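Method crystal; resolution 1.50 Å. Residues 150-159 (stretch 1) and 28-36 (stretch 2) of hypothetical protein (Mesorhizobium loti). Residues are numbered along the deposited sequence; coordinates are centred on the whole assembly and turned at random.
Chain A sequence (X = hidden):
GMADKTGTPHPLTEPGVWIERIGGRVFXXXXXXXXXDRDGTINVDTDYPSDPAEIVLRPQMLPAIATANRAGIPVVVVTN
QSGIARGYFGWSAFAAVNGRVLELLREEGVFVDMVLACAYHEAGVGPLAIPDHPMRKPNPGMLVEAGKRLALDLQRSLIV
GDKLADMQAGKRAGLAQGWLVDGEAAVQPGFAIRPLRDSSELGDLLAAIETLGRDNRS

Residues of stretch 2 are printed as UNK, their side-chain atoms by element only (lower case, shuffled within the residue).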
# COMPACT_ATOMS: atom_id res chain seq x y z
N LEU A 150 14.13 2.67 0.12
CA LEU A 150 14.32 2.30 -1.29
C LEU A 150 14.86 3.44 -2.14
O LEU A 150 14.95 3.32 -3.36
CB LEU A 150 12.99 1.79 -1.88
CG LEU A 150 12.44 0.51 -1.28
CD1 LEU A 150 11.07 0.17 -1.81
CD2 LEU A 150 13.39 -0.68 -1.51
N ALA A 151 15.21 4.57 -1.52
CA ALA A 151 15.63 5.76 -2.24
C ALA A 151 14.64 6.16 -3.34
O ALA A 151 15.02 6.45 -4.47
CB ALA A 151 17.05 5.58 -2.80
N LEU A 152 13.35 6.21 -2.98
CA LEU A 152 12.30 6.49 -3.95
C LEU A 152 12.23 7.95 -4.38
O LEU A 152 12.53 8.85 -3.59
CB LEU A 152 10.93 6.11 -3.40
CG LEU A 152 10.77 4.64 -3.03
CD1 LEU A 152 9.44 4.43 -2.35
CD2 LEU A 152 10.94 3.72 -4.20
N ASP A 153 11.73 8.16 -5.60
CA ASP A 153 11.29 9.47 -6.05
C ASP A 153 9.81 9.59 -5.68
O ASP A 153 8.93 9.14 -6.41
CB ASP A 153 11.50 9.58 -7.55
CG ASP A 153 11.12 10.92 -8.11
OD1 ASP A 153 10.39 11.70 -7.44
OD2 ASP A 153 11.53 11.19 -9.25
N LEU A 154 9.55 10.16 -4.51
CA LEU A 154 8.16 10.25 -4.03
C LEU A 154 7.31 11.17 -4.88
O LEU A 154 6.12 10.92 -5.10
CB LEU A 154 8.10 10.70 -2.57
CG LEU A 154 8.64 9.74 -1.51
CD1 LEU A 154 8.56 10.40 -0.14
CD2 LEU A 154 7.87 8.43 -1.54
N GLN A 155 7.91 12.21 -5.43
CA GLN A 155 7.13 13.19 -6.18
C GLN A 155 6.53 12.56 -7.43
O GLN A 155 5.48 12.97 -7.88
CB GLN A 155 8.01 14.40 -6.53
CG GLN A 155 8.43 15.22 -5.31
CD GLN A 155 9.47 14.54 -4.42
OE1 GLN A 155 10.24 13.66 -4.85
NE2 GLN A 155 9.48 14.94 -3.15
N ARG A 156 7.19 11.54 -8.00
CA ARG A 156 6.68 10.85 -9.18
C ARG A 156 5.92 9.55 -8.85
O ARG A 156 5.44 8.89 -9.76
CB ARG A 156 7.81 10.56 -10.16
CG ARG A 156 8.52 11.83 -10.65
CD ARG A 156 9.57 11.52 -11.72
NE ARG A 156 8.97 10.94 -12.92
CZ ARG A 156 9.36 9.81 -13.52
NH1 ARG A 156 10.38 9.07 -13.06
NH2 ARG A 156 8.71 9.41 -14.62
N SER A 157 5.84 9.18 -7.57
CA SER A 157 5.17 7.94 -7.16
C SER A 157 3.66 8.07 -7.24
O SER A 157 3.11 9.17 -7.34
CB SER A 157 5.60 7.57 -5.73
OG SER A 157 7.00 7.25 -5.72
N LEU A 158 3.00 6.91 -7.24
CA LEU A 158 1.55 6.85 -7.29
C LEU A 158 1.06 6.06 -6.09
O LEU A 158 1.79 5.23 -5.55
CB LEU A 158 1.14 6.11 -8.56
CG LEU A 158 1.74 6.63 -9.88
CD1 LEU A 158 1.26 5.73 -11.02
CD2 LEU A 158 1.34 8.07 -10.14
N ILE A 159 -0.17 6.33 -5.67
CA ILE A 159 -0.80 5.56 -4.60
C ILE A 159 -2.21 5.17 -5.04
O ILE A 159 -2.89 5.94 -5.74
CB ILE A 159 -0.85 6.30 -3.25
CG1 ILE A 159 -1.37 5.36 -2.12
CG2 ILE A 159 -1.62 7.64 -3.34
CD1 ILE A 159 -0.98 5.77 -0.72
N UNK A 28 17.39 0.10 -8.65
CA UNK A 28 18.30 1.24 -8.58
C UNK A 28 17.65 2.39 -7.84
O UNK A 28 16.43 2.44 -7.69
c UNK A 28 17.41 1.03 -10.78
c UNK A 28 16.95 -0.17 -10.03
c UNK A 28 18.55 1.61 -10.06
N UNK A 29 18.45 3.35 -7.38
CA UNK A 29 17.88 4.46 -6.64
C UNK A 29 17.11 5.45 -7.50
O UNK A 29 17.26 5.47 -8.72
c UNK A 29 19.10 5.12 -6.00
c UNK A 29 20.19 4.83 -6.95
c UNK A 29 19.92 3.46 -7.52
N UNK A 30 16.26 6.22 -6.84
CA UNK A 30 15.49 7.33 -7.43
C UNK A 30 14.42 6.87 -8.42
O UNK A 30 14.10 7.58 -9.38
c UNK A 30 15.05 11.64 -7.04
c UNK A 30 15.48 10.66 -8.96
n UNK A 30 15.00 11.80 -8.35
n UNK A 30 15.55 10.44 -6.79
c UNK A 30 15.82 9.79 -7.98
c UNK A 30 16.41 8.41 -8.04
N UNK A 31 13.86 5.69 -8.18
CA UNK A 31 12.70 5.21 -8.93
C UNK A 31 11.43 5.69 -8.22
O UNK A 31 11.38 5.74 -6.99
c UNK A 31 12.65 3.69 -8.99
c UNK A 31 13.67 3.00 -9.88
c UNK A 31 13.55 1.50 -9.74
c UNK A 31 13.46 3.46 -11.32
N UNK A 32 10.38 5.94 -9.01
CA UNK A 32 9.05 6.06 -8.41
C UNK A 32 8.55 4.70 -7.97
O UNK A 32 9.04 3.68 -8.45
c UNK A 32 10.33 6.02 -10.47
c UNK A 32 8.18 6.56 -9.56
c UNK A 32 9.07 6.76 -10.72
N UNK A 33 7.62 4.71 -7.03
CA UNK A 33 6.98 3.48 -6.55
C UNK A 33 5.50 3.53 -6.80
O UNK A 33 4.91 4.61 -6.96
c UNK A 33 7.21 3.32 -5.05
N UNK A 34 4.92 2.35 -6.83
CA UNK A 34 3.48 2.16 -6.76
C UNK A 34 3.15 1.77 -5.34
O UNK A 34 3.44 0.65 -4.93
c UNK A 34 1.48 0.78 -7.68
c UNK A 34 1.16 -0.39 -8.59
c UNK A 34 2.98 1.10 -7.74
c UNK A 34 0.64 1.97 -8.03
N UNK A 35 2.54 2.69 -4.60
CA UNK A 35 2.05 2.40 -3.25
C UNK A 35 0.62 1.87 -3.33
O UNK A 35 -0.22 2.45 -4.01
c UNK A 35 5.36 4.12 -0.57
c UNK A 35 4.01 5.22 -2.73
c UNK A 35 2.03 3.67 -2.39
c UNK A 35 3.41 4.19 -2.01
c UNK A 35 4.11 3.64 -0.94
c UNK A 35 5.94 5.13 -1.28
c UNK A 35 5.28 5.70 -2.35
N UNK A 36 0.35 0.80 -2.59
CA UNK A 36 -0.97 0.19 -2.53
C UNK A 36 -1.40 0.01 -1.10
O UNK A 36 -0.69 -0.57 -0.29
c UNK A 36 -1.48 -0.45 -5.52
c UNK A 36 -0.48 -2.73 -5.14
c UNK A 36 -0.95 -1.21 -3.17
c UNK A 36 -0.54 -1.28 -4.66
O HOH W 1 14.37 3.68 -6.19
O HOH W 2 12.58 9.42 -10.71

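Position 28 carries three side-chain carbons that close a ring onto the backbone N. Its CA-to-CB bond points away from stretch 1, and the side chain touches nothing there. Such a ring is proline, Pro-28. Its carbonyl is useful: a water lies 2.8 Å from Pro-28 O and 2.9 Å from Leu-150 O, bridging the two stretches.

Position 29 repeats the pattern, three carbons returning to the backbone N. Its CB packs 3.8 Å from the CB of Ala-151, a small patch at an exposed end of the contact. The closed ring makes it Pro-29.

Position 30 has one carbon and then a five-membered ring of three carbons and two nitrogens. The CA-to-CB bond points away, but the ring comes back over Asp-153, whose CB sits 4.1 Å from the ring centroid, almost on its normal. The aspartate therefore meets the ring over a face. Only an imidazole satisfies this atom count: His-30. Its backbone N donates to Ala-151 O at 2.7 Å.

Position 31 shows four carbons forked at the second, with CB directed away from stretch 1 and no side-chain contact to it. A fork there, rather than at CB, gives Leu-31. Its contribution is backbone: Leu-31 O accepts from Asp-153 N at 2.8 Å and also receives a CA-H...O contact from Leu-152 CA at 3.3 Å, while Leu-31 N donates to the water already met, at 2.9 Å.

At position 32, three carbons again close onto N, and the ring packs against the guanidinium of Arg-156. This is Pro-32. Proline has no amide hydrogen to donate; the residue packs, with its CG 3.5 Å from Arg-156 NH1 and its CA 3.6 Å from Ser-157 OG.

Position 33 has a single carbon, a CB that touches Leu-152 CD1 at 3.7 Å; one carbon is alanine, Ala-33. Its backbone is bonded at both ends: Ala-33 N donates to Ser-157 OG at 2.9 Å, and Ala-33 O accepts from Leu-158 N at 3.0 Å.

Position 34 has four carbons forked at the second, and one branch approaches the CB of Leu-158: Leu-34. It pairs with Leu-158 in a parallel bridge, their side chains on the same face, with Leu-34 CD1 4.2 Å from Leu-158 CB.

Position 35 has one carbon and a six-carbon ring without a heteroatom. The far end of the ring lies against Leu-152 and Leu-154, while its CB meets Ile-159 CG1 at 3.8 Å on the face these two paired residues share. This is Phe-35. Its CZ reaches Leu-152 CD1 at 3.7 Å and Leu-154 CD2 at 3.8 Å, and its N donates to Leu-158 O at 2.8 Å.

Position 36 has four carbons forked at the second and makes no direct contact here: Leu-36.

The contact works as a backbone ladder with side chains filling in. Parallel pairing sets the register at Leu-158 and Ile-159. Ser-157 adds a hydroxyl acceptor: its OG takes the Ala-33 amide while donating to Asp-153 O at 2.8 Å. Phe-35 anchors the apolar side, and a second water links His-30 O to Asp-153 OD2, at 2.7 and 2.5 Å.

Stretch 2 (28-36) PPHLPALFL
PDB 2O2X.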